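Local coordinates for protein P-granule scaffold (Caenorhabditis japonica, PDB 5W4A) that probably acts as a scaffold of germ-line P granules, assemblies linked to mRNA repression, of which this is the N-terminal domain, at residues 8-16 and 197-208; 41-49 and 170-178. All coordinates share one frame; numbering follows the deposited sequence. Where two conformers were deposited one is given.

Overall arrangement
Interaction 1 docks an N-terminal beta hairpin against helix 187-201 and the chain that follows, and interaction 2 crosses helix 42-47 with helix 169-179; along the chain the second is nested inside the loop closed by the first. Their centres lie 13 Å apart, and the two contacts meet directly. Phe170, which belongs to interaction 2, bridges them: its CD1 lies 3.3 Å from Phe197 CZ, and its CD2 lies 3.5 Å from Ile14 CG2. A probable hydrogen bond of 2.6 Å between Thr16 OG1 and Asp171 OD1 adds a polar tie. Interaction 2 is the more central, about 9 Å from the chain centre against about 15 Å for interaction 1.

Interaction 1 (8-16 and 197-208); sequences IVEFLGIRT and FLNRLDQTKPKL
The tight turn of a beta hairpin, with Leu12 and Gly13 at its tip, rests against Arg200 of helix 187-201 and against Thr204 in the chain before helix 206-213. The closest backbone approach is Gly13 CA to Arg200 CA, 5.6 Å. Thr204 OG1 donates to Leu12 O over 2.9 Å, coming from 44° above the carbonyl plane; a chi1 of 60° sets this hydroxyl between the backbone N and the carbonyl carbon, facing the hairpin.

The reciprocal backbone bonds of Phe11 and Ile14 close a two-residue hairpin turn, and the backbone angles of Leu12 and Gly13, both with positive phi, make it type I'. At Gly13 a second constraint applies, because a beta carbon would fall 2.3 Å from Thr204 OG1. Alongside, Leu12 CD2 packs 3.6 Å from Lys205 CE, the two side chains crossing at about a right angle.

Arg200 is folded back at chi2 and chi3, which brings its guanidinium over the hairpin, with Gly13 O 4.0 Å above the guanidinium plane and over its centre. At the edge, NH2 forms a salt bridge with Glu10 OE2, 3.1 Å long with an N-H...O angle of 144°; Glu10 OE2 lies close to the guanidinium plane, whereas NH2 meets it from well above the carboxylate plane. A leucine in place of Arg200 would probably leave Glu10 without its charged mate and Gly13 O without the flat group that covers it. Arg15 belongs to the same hairpin, but its polar end turns to Leu166 O and Glu136.

On the buried side, Ile14 CG1 reaches Leu201 CD2 at 4.0 Å and the edge of the Phe197 ring, at CE1, at 4.2 Å. Ile14 also touches Ala23 of helix 20-28.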
# COMPACT_ATOMS: atom_id res chain seq x y z
N ILE C 8 -13.89 -8.82 2.50
CA ILE C 8 -13.99 -8.00 3.70
C ILE C 8 -15.45 -7.96 4.11
O ILE C 8 -16.35 -7.87 3.26
CB ILE C 8 -13.44 -6.59 3.45
CG1 ILE C 8 -11.93 -6.69 3.16
CG2 ILE C 8 -13.72 -5.66 4.64
CD1 ILE C 8 -11.30 -5.42 2.68
N VAL C 9 -15.70 -8.04 5.41
CA VAL C 9 -17.04 -7.92 5.97
C VAL C 9 -17.00 -6.88 7.10
O VAL C 9 -15.94 -6.48 7.58
CB VAL C 9 -17.58 -9.27 6.47
CG1 VAL C 9 -17.61 -10.29 5.34
CG2 VAL C 9 -16.74 -9.80 7.61
N GLU C 10 -18.19 -6.43 7.50
CA GLU C 10 -18.29 -5.40 8.51
C GLU C 10 -19.41 -5.75 9.47
O GLU C 10 -20.43 -6.32 9.06
CB GLU C 10 -18.55 -4.04 7.85
CG GLU C 10 -18.58 -2.86 8.79
CD GLU C 10 -18.50 -1.53 8.03
OE1 GLU C 10 -17.65 -1.44 7.11
OE2 GLU C 10 -19.25 -0.61 8.40
N PHE C 11 -19.20 -5.41 10.75
CA PHE C 11 -20.22 -5.53 11.80
C PHE C 11 -20.20 -4.23 12.59
O PHE C 11 -19.25 -3.97 13.32
CB PHE C 11 -19.94 -6.71 12.72
CG PHE C 11 -19.91 -8.04 12.03
CD1 PHE C 11 -18.72 -8.55 11.58
CD2 PHE C 11 -21.07 -8.76 11.83
CE1 PHE C 11 -18.67 -9.79 10.93
CE2 PHE C 11 -21.01 -10.02 11.18
CZ PHE C 11 -19.80 -10.50 10.74
N LEU C 12 -21.24 -3.42 12.45
CA LEU C 12 -21.42 -2.21 13.30
C LEU C 12 -20.11 -1.45 13.61
O LEU C 12 -19.68 -1.31 14.76
CB LEU C 12 -22.08 -2.57 14.61
CG LEU C 12 -22.52 -1.30 15.34
CD1 LEU C 12 -23.64 -0.60 14.59
CD2 LEU C 12 -22.94 -1.65 16.74
N GLY C 13 -19.50 -0.96 12.57
CA GLY C 13 -18.29 -0.15 12.69
C GLY C 13 -16.98 -0.92 12.70
O GLY C 13 -15.92 -0.29 12.74
N ILE C 14 -17.01 -2.24 12.68
CA ILE C 14 -15.80 -3.04 12.72
C ILE C 14 -15.67 -3.71 11.35
O ILE C 14 -16.39 -4.66 11.04
CB ILE C 14 -15.79 -4.08 13.86
CG1 ILE C 14 -16.08 -3.42 15.23
CG2 ILE C 14 -14.42 -4.76 13.85
CD1 ILE C 14 -15.96 -4.38 16.44
N ARG C 15 -14.74 -3.21 10.53
CA ARG C 15 -14.43 -3.74 9.22
C ARG C 15 -13.24 -4.70 9.33
O ARG C 15 -12.21 -4.37 9.93
CB ARG C 15 -14.11 -2.57 8.29
CG ARG C 15 -13.63 -2.92 6.93
CD ARG C 15 -13.51 -1.57 6.12
NE ARG C 15 -12.74 -1.74 4.92
CZ ARG C 15 -13.20 -2.05 3.73
NH1 ARG C 15 -14.50 -2.27 3.51
NH2 ARG C 15 -12.35 -2.14 2.75
N THR C 16 -13.41 -5.92 8.81
CA THR C 16 -12.45 -7.00 9.05
C THR C 16 -12.42 -7.99 7.89
O THR C 16 -13.42 -8.26 7.25
CB THR C 16 -12.77 -7.71 10.38
OG1 THR C 16 -11.79 -8.72 10.64
CG2 THR C 16 -14.13 -8.35 10.40
N PHE C 197 -8.77 2.80 14.31
CA PHE C 197 -9.84 1.89 14.70
C PHE C 197 -10.81 2.56 15.68
O PHE C 197 -12.03 2.49 15.48
CB PHE C 197 -9.24 0.62 15.31
CG PHE C 197 -10.28 -0.34 15.82
CD1 PHE C 197 -11.38 -0.65 15.05
CD2 PHE C 197 -10.12 -0.95 17.04
CE1 PHE C 197 -12.38 -1.53 15.52
CE2 PHE C 197 -11.10 -1.86 17.50
CZ PHE C 197 -12.21 -2.14 16.72
N LEU C 198 -10.27 3.23 16.71
CA LEU C 198 -11.13 3.94 17.67
C LEU C 198 -12.02 4.98 16.96
O LEU C 198 -13.17 5.21 17.38
CB LEU C 198 -10.27 4.60 18.76
CG LEU C 198 -9.59 3.68 19.77
CD1 LEU C 198 -8.52 4.35 20.61
CD2 LEU C 198 -10.67 3.09 20.72
N ASN C 199 -11.53 5.62 15.89
CA ASN C 199 -12.34 6.60 15.20
C ASN C 199 -13.61 5.98 14.63
O ASN C 199 -14.67 6.62 14.60
CB ASN C 199 -11.52 7.28 14.09
CG ASN C 199 -12.34 8.23 13.25
OD1 ASN C 199 -12.76 9.29 13.72
ND2 ASN C 199 -12.57 7.86 12.00
N ARG C 200 -13.54 4.73 14.18
CA ARG C 200 -14.73 4.04 13.74
C ARG C 200 -15.56 3.61 14.95
O ARG C 200 -16.79 3.75 14.94
CB ARG C 200 -14.39 2.83 12.88
CG ARG C 200 -13.71 3.14 11.55
CD ARG C 200 -14.66 3.80 10.50
NE ARG C 200 -15.97 3.15 10.35
CZ ARG C 200 -16.26 2.14 9.52
NH1 ARG C 200 -15.34 1.58 8.73
NH2 ARG C 200 -17.50 1.67 9.48
N LEU C 201 -14.91 3.09 15.99
CA LEU C 201 -15.65 2.60 17.15
C LEU C 201 -16.38 3.71 17.87
O LEU C 201 -17.47 3.49 18.43
CB LEU C 201 -14.71 1.96 18.16
CG LEU C 201 -14.32 0.52 18.02
CD1 LEU C 201 -13.60 0.15 19.31
CD2 LEU C 201 -15.52 -0.40 17.79
N ASP C 202 -15.77 4.88 17.95
CA ASP C 202 -16.43 5.96 18.67
C ASP C 202 -17.84 6.22 18.14
O ASP C 202 -18.68 6.73 18.89
CB ASP C 202 -15.58 7.22 18.61
CG ASP C 202 -14.38 7.18 19.55
OD1 ASP C 202 -14.41 6.49 20.60
OD2 ASP C 202 -13.40 7.89 19.24
N GLN C 203 -18.14 5.84 16.89
CA GLN C 203 -19.46 6.08 16.30
C GLN C 203 -20.46 4.94 16.47
O GLN C 203 -21.66 5.15 16.23
CB GLN C 203 -19.32 6.39 14.81
CG GLN C 203 -18.49 7.61 14.55
CD GLN C 203 -19.09 8.88 15.19
OE1 GLN C 203 -20.32 9.03 15.28
NE2 GLN C 203 -18.23 9.79 15.66
N THR C 204 -20.03 3.77 16.90
CA THR C 204 -20.93 2.62 16.89
C THR C 204 -20.95 1.86 18.21
O THR C 204 -22.00 1.32 18.59
CB THR C 204 -20.48 1.69 15.78
OG1 THR C 204 -19.13 1.27 16.04
CG2 THR C 204 -20.53 2.39 14.45
N LYS C 205 -19.82 1.77 18.88
CA LYS C 205 -19.67 0.98 20.10
C LYS C 205 -18.75 1.75 21.02
O LYS C 205 -17.62 1.34 21.32
CB LYS C 205 -19.14 -0.43 19.80
CG LYS C 205 -20.20 -1.44 19.33
CD LYS C 205 -21.41 -1.38 20.27
CE LYS C 205 -22.40 -2.53 20.20
NZ LYS C 205 -23.65 -2.10 20.97
N PRO C 206 -19.24 2.87 21.55
CA PRO C 206 -18.43 3.65 22.50
C PRO C 206 -17.93 2.86 23.69
O PRO C 206 -16.86 3.19 24.18
CB PRO C 206 -19.39 4.77 22.94
CG PRO C 206 -20.47 4.80 21.96
CD PRO C 206 -20.60 3.41 21.40
N LYS C 207 -18.69 1.86 24.20
CA LYS C 207 -18.21 1.05 25.31
C LYS C 207 -16.93 0.33 24.95
O LYS C 207 -16.04 0.19 25.78
CB LYS C 207 -19.25 -0.02 25.72
CG LYS C 207 -20.40 0.50 26.45
CD LYS C 207 -21.45 -0.60 26.66
CE LYS C 207 -22.73 0.02 27.12
NZ LYS C 207 -23.78 -1.02 27.33
N LEU C 208 -16.87 -0.19 23.72
CA LEU C 208 -15.68 -0.90 23.29
C LEU C 208 -14.51 0.07 23.18
O LEU C 208 -13.40 -0.26 23.57
CB LEU C 208 -15.90 -1.60 21.95
CG LEU C 208 -16.94 -2.73 21.86
CD1 LEU C 208 -17.07 -3.24 20.41
CD2 LEU C 208 -16.55 -3.83 22.75

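Interaction 2 (41-49 and 170-178). With EDO (1,2-ethanediol), chain T; EDO (1,2-ethanediol), chain Q.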
# COMPACT_ATOMS: atom_id res chain seq x y z
N ASN C 41 -15.38 -14.07 26.46
CA ASN C 41 -14.36 -14.77 25.71
C ASN C 41 -12.98 -14.12 25.91
O ASN C 41 -12.84 -12.89 25.82
CB ASN C 41 -14.72 -14.76 24.23
CG ASN C 41 -13.66 -15.41 23.38
OD1 ASN C 41 -12.72 -14.75 22.97
ND2 ASN C 41 -13.78 -16.72 23.14
N SER C 42 -11.98 -14.95 26.18
CA SER C 42 -10.68 -14.43 26.60
C SER C 42 -9.92 -13.75 25.46
O SER C 42 -9.14 -12.83 25.70
CB SER C 42 -9.81 -15.54 27.17
OG SER C 42 -9.40 -16.43 26.14
N PHE C 43 -10.11 -14.20 24.22
CA PHE C 43 -9.49 -13.55 23.07
C PHE C 43 -10.05 -12.14 22.89
O PHE C 43 -9.30 -11.16 22.81
CB PHE C 43 -9.70 -14.45 21.84
CG PHE C 43 -9.11 -13.97 20.52
CD1 PHE C 43 -8.14 -12.98 20.43
CD2 PHE C 43 -9.54 -14.59 19.35
CE1 PHE C 43 -7.64 -12.58 19.17
CE2 PHE C 43 -9.04 -14.21 18.12
CZ PHE C 43 -8.09 -13.22 18.03
N ALA C 44 -11.39 -12.01 22.91
CA ALA C 44 -12.01 -10.70 22.84
C ALA C 44 -11.63 -9.82 24.02
O ALA C 44 -11.35 -8.62 23.85
CB ALA C 44 -13.53 -10.84 22.75
N ALA C 45 -11.60 -10.38 25.23
CA ALA C 45 -11.30 -9.55 26.39
C ALA C 45 -9.90 -8.96 26.29
O ALA C 45 -9.68 -7.80 26.66
CB ALA C 45 -11.46 -10.37 27.67
N TYR C 46 -8.94 -9.76 25.83
CA TYR C 46 -7.57 -9.27 25.70
C TYR C 46 -7.46 -8.22 24.60
O TYR C 46 -6.84 -7.17 24.80
CB TYR C 46 -6.65 -10.44 25.41
CG TYR C 46 -5.20 -10.07 25.34
CD1 TYR C 46 -4.51 -9.78 26.50
CD2 TYR C 46 -4.51 -10.04 24.14
CE1 TYR C 46 -3.17 -9.46 26.48
CE2 TYR C 46 -3.17 -9.71 24.09
CZ TYR C 46 -2.50 -9.43 25.28
OH TYR C 46 -1.15 -9.11 25.29
N VAL C 47 -8.02 -8.50 23.42
CA VAL C 47 -7.91 -7.56 22.30
C VAL C 47 -8.47 -6.18 22.65
O VAL C 47 -7.89 -5.14 22.27
CB VAL C 47 -8.63 -8.15 21.07
CG1 VAL C 47 -8.88 -7.06 20.03
CG2 VAL C 47 -7.80 -9.27 20.48
N PHE C 48 -9.61 -6.14 23.34
CA PHE C 48 -10.34 -4.91 23.62
C PHE C 48 -9.91 -4.27 24.93
O PHE C 48 -10.53 -3.28 25.35
CB PHE C 48 -11.85 -5.18 23.58
CG PHE C 48 -12.37 -5.28 22.18
CD1 PHE C 48 -12.38 -6.48 21.48
CD2 PHE C 48 -12.79 -4.14 21.51
CE1 PHE C 48 -12.80 -6.53 20.15
CE2 PHE C 48 -13.18 -4.18 20.19
CZ PHE C 48 -13.21 -5.37 19.52
N GLY C 49 -8.89 -4.81 25.58
CA GLY C 49 -8.32 -4.18 26.76
C GLY C 49 -9.08 -4.41 28.03
O GLY C 49 -8.83 -3.70 29.02
N PHE C 170 -8.60 -2.55 12.14
CA PHE C 170 -8.93 -3.51 13.19
C PHE C 170 -8.03 -4.75 13.12
O PHE C 170 -7.53 -5.23 14.14
CB PHE C 170 -10.40 -3.91 13.07
CG PHE C 170 -10.82 -5.01 14.00
CD1 PHE C 170 -10.81 -4.79 15.38
CD2 PHE C 170 -11.23 -6.25 13.52
CE1 PHE C 170 -11.25 -5.77 16.25
CE2 PHE C 170 -11.67 -7.23 14.41
CZ PHE C 170 -11.67 -6.98 15.76
N ASP C 171 -7.85 -5.30 11.92
CA ASP C 171 -7.07 -6.52 11.80
C ASP C 171 -5.61 -6.24 12.15
O ASP C 171 -4.97 -7.07 12.83
CB ASP C 171 -7.17 -7.07 10.38
CG ASP C 171 -8.53 -7.64 10.04
OD1 ASP C 171 -9.38 -7.74 10.96
OD2 ASP C 171 -8.73 -8.00 8.85
N ALA C 172 -5.07 -5.11 11.68
CA ALA C 172 -3.70 -4.77 12.03
C ALA C 172 -3.54 -4.64 13.53
O ALA C 172 -2.54 -5.12 14.10
CB ALA C 172 -3.28 -3.47 11.32
N TYR C 173 -4.53 -4.05 14.19
CA TYR C 173 -4.51 -3.89 15.65
C TYR C 173 -4.56 -5.24 16.36
O TYR C 173 -3.80 -5.48 17.30
CB TYR C 173 -5.67 -3.00 16.09
CG TYR C 173 -5.59 -2.66 17.56
CD1 TYR C 173 -4.60 -1.80 18.03
CD2 TYR C 173 -6.45 -3.23 18.47
CE1 TYR C 173 -4.47 -1.50 19.35
CE2 TYR C 173 -6.35 -2.89 19.86
CZ TYR C 173 -5.35 -2.04 20.26
OH TYR C 173 -5.15 -1.70 21.59
N VAL C 174 -5.47 -6.12 15.94
CA VAL C 174 -5.56 -7.45 16.55
C VAL C 174 -4.25 -8.20 16.39
O VAL C 174 -3.73 -8.77 17.36
CB VAL C 174 -6.72 -8.26 15.94
CG1 VAL C 174 -6.75 -9.68 16.51
CG2 VAL C 174 -8.09 -7.59 16.21
N PHE C 175 -3.69 -8.24 15.17
CA PHE C 175 -2.40 -8.92 14.99
C PHE C 175 -1.32 -8.31 15.87
O PHE C 175 -0.50 -9.03 16.45
CB PHE C 175 -1.94 -8.87 13.52
CG PHE C 175 -2.66 -9.85 12.60
CD1 PHE C 175 -2.58 -11.23 12.82
CD2 PHE C 175 -3.37 -9.40 11.48
CE1 PHE C 175 -3.22 -12.15 11.97
CE2 PHE C 175 -4.00 -10.32 10.61
CZ PHE C 175 -3.94 -11.68 10.87
N THR C 176 -1.27 -6.98 15.97
CA THR C 176 -0.28 -6.34 16.82
C THR C 176 -0.42 -6.81 18.26
O THR C 176 0.59 -7.13 18.92
CB THR C 176 -0.42 -4.82 16.71
OG1 THR C 176 -0.01 -4.40 15.40
CG2 THR C 176 0.43 -4.10 17.74
N LYS C 177 -1.65 -6.87 18.77
CA LYS C 177 -1.88 -7.30 20.15
C LYS C 177 -1.47 -8.76 20.35
O LYS C 177 -0.76 -9.08 21.31
CB LYS C 177 -3.37 -7.11 20.52
CG LYS C 177 -3.84 -5.66 20.68
CD LYS C 177 -3.37 -5.04 21.99
CE LYS C 177 -4.00 -5.73 23.19
NZ LYS C 177 -3.70 -5.02 24.47
N ILE C 178 -1.91 -9.66 19.45
CA ILE C 178 -1.72 -11.09 19.66
C ILE C 178 -0.27 -11.51 19.43
O ILE C 178 0.24 -12.40 20.11
CB ILE C 178 -2.68 -11.89 18.77
CG1 ILE C 178 -4.12 -11.61 19.20
CG2 ILE C 178 -2.35 -13.39 18.79
CD1 ILE C 178 -4.47 -12.13 20.59
C1 EDO T . 1.97 -11.50 23.06
O1 EDO T . 2.79 -12.65 23.31
C2 EDO T . 0.50 -11.74 23.46
O2 EDO T . -0.00 -13.03 23.05
C1 EDO Q . 1.30 -15.92 19.22
O1 EDO Q . 2.12 -15.02 19.98
C2 EDO Q . 0.55 -16.88 20.13
O2 EDO Q . -0.58 -16.23 20.73
O HOH W 1 -5.18 -6.17 26.85
O HOH W 2 0.51 -7.77 23.15
O HOH W 3 -6.39 -3.08 23.50
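Lys177 NZ is gripped from more than one side where helix 169-179 meets helix 42-47. It donates over 3.0 Å to water 1, which also lies within hydrogen-bonding reach of Tyr46 O, and makes a weaker bond to water 3. The ammonium also stands over the face of the Tyr46 ring, 4.8 Å from its centroid and 16° off the normal, a cation-pi contact. Bends at chi2 and chi3 curl the lysine chain back, so that CE passes 3.6 Å from Tyr46 O.

Water 3 lies 2.7 Å from Tyr173 OH, a hydroxyl that Arg194 also contacts by a hydrogen bond, and donates to Val47 O. Water 2 joins Tyr46 OH to Lys177 O.

Beneath this polar rim the segments cross at 99°, with axes 10.5 Å apart at closest, and the filling is apolar. Ile178 CD1 presses 3.5 Å from Phe43 CE1, the two side chains crossing at about a right angle, while Val47 CG1 meets Val174 CG2 at 3.9 Å. Phe43 also touches Ile60 of helix 57-64. Farther along, Phe48 CZ approaches Phe170 CE1 at 3.8 Å.

The direct contacts are thus mainly apolar packing, with one cation-pi pair and carbonyl oxygens set against side-chain carbons, while water carries the polar links, consistent with two helices joined by hydrophobic fit and a hydrated edge.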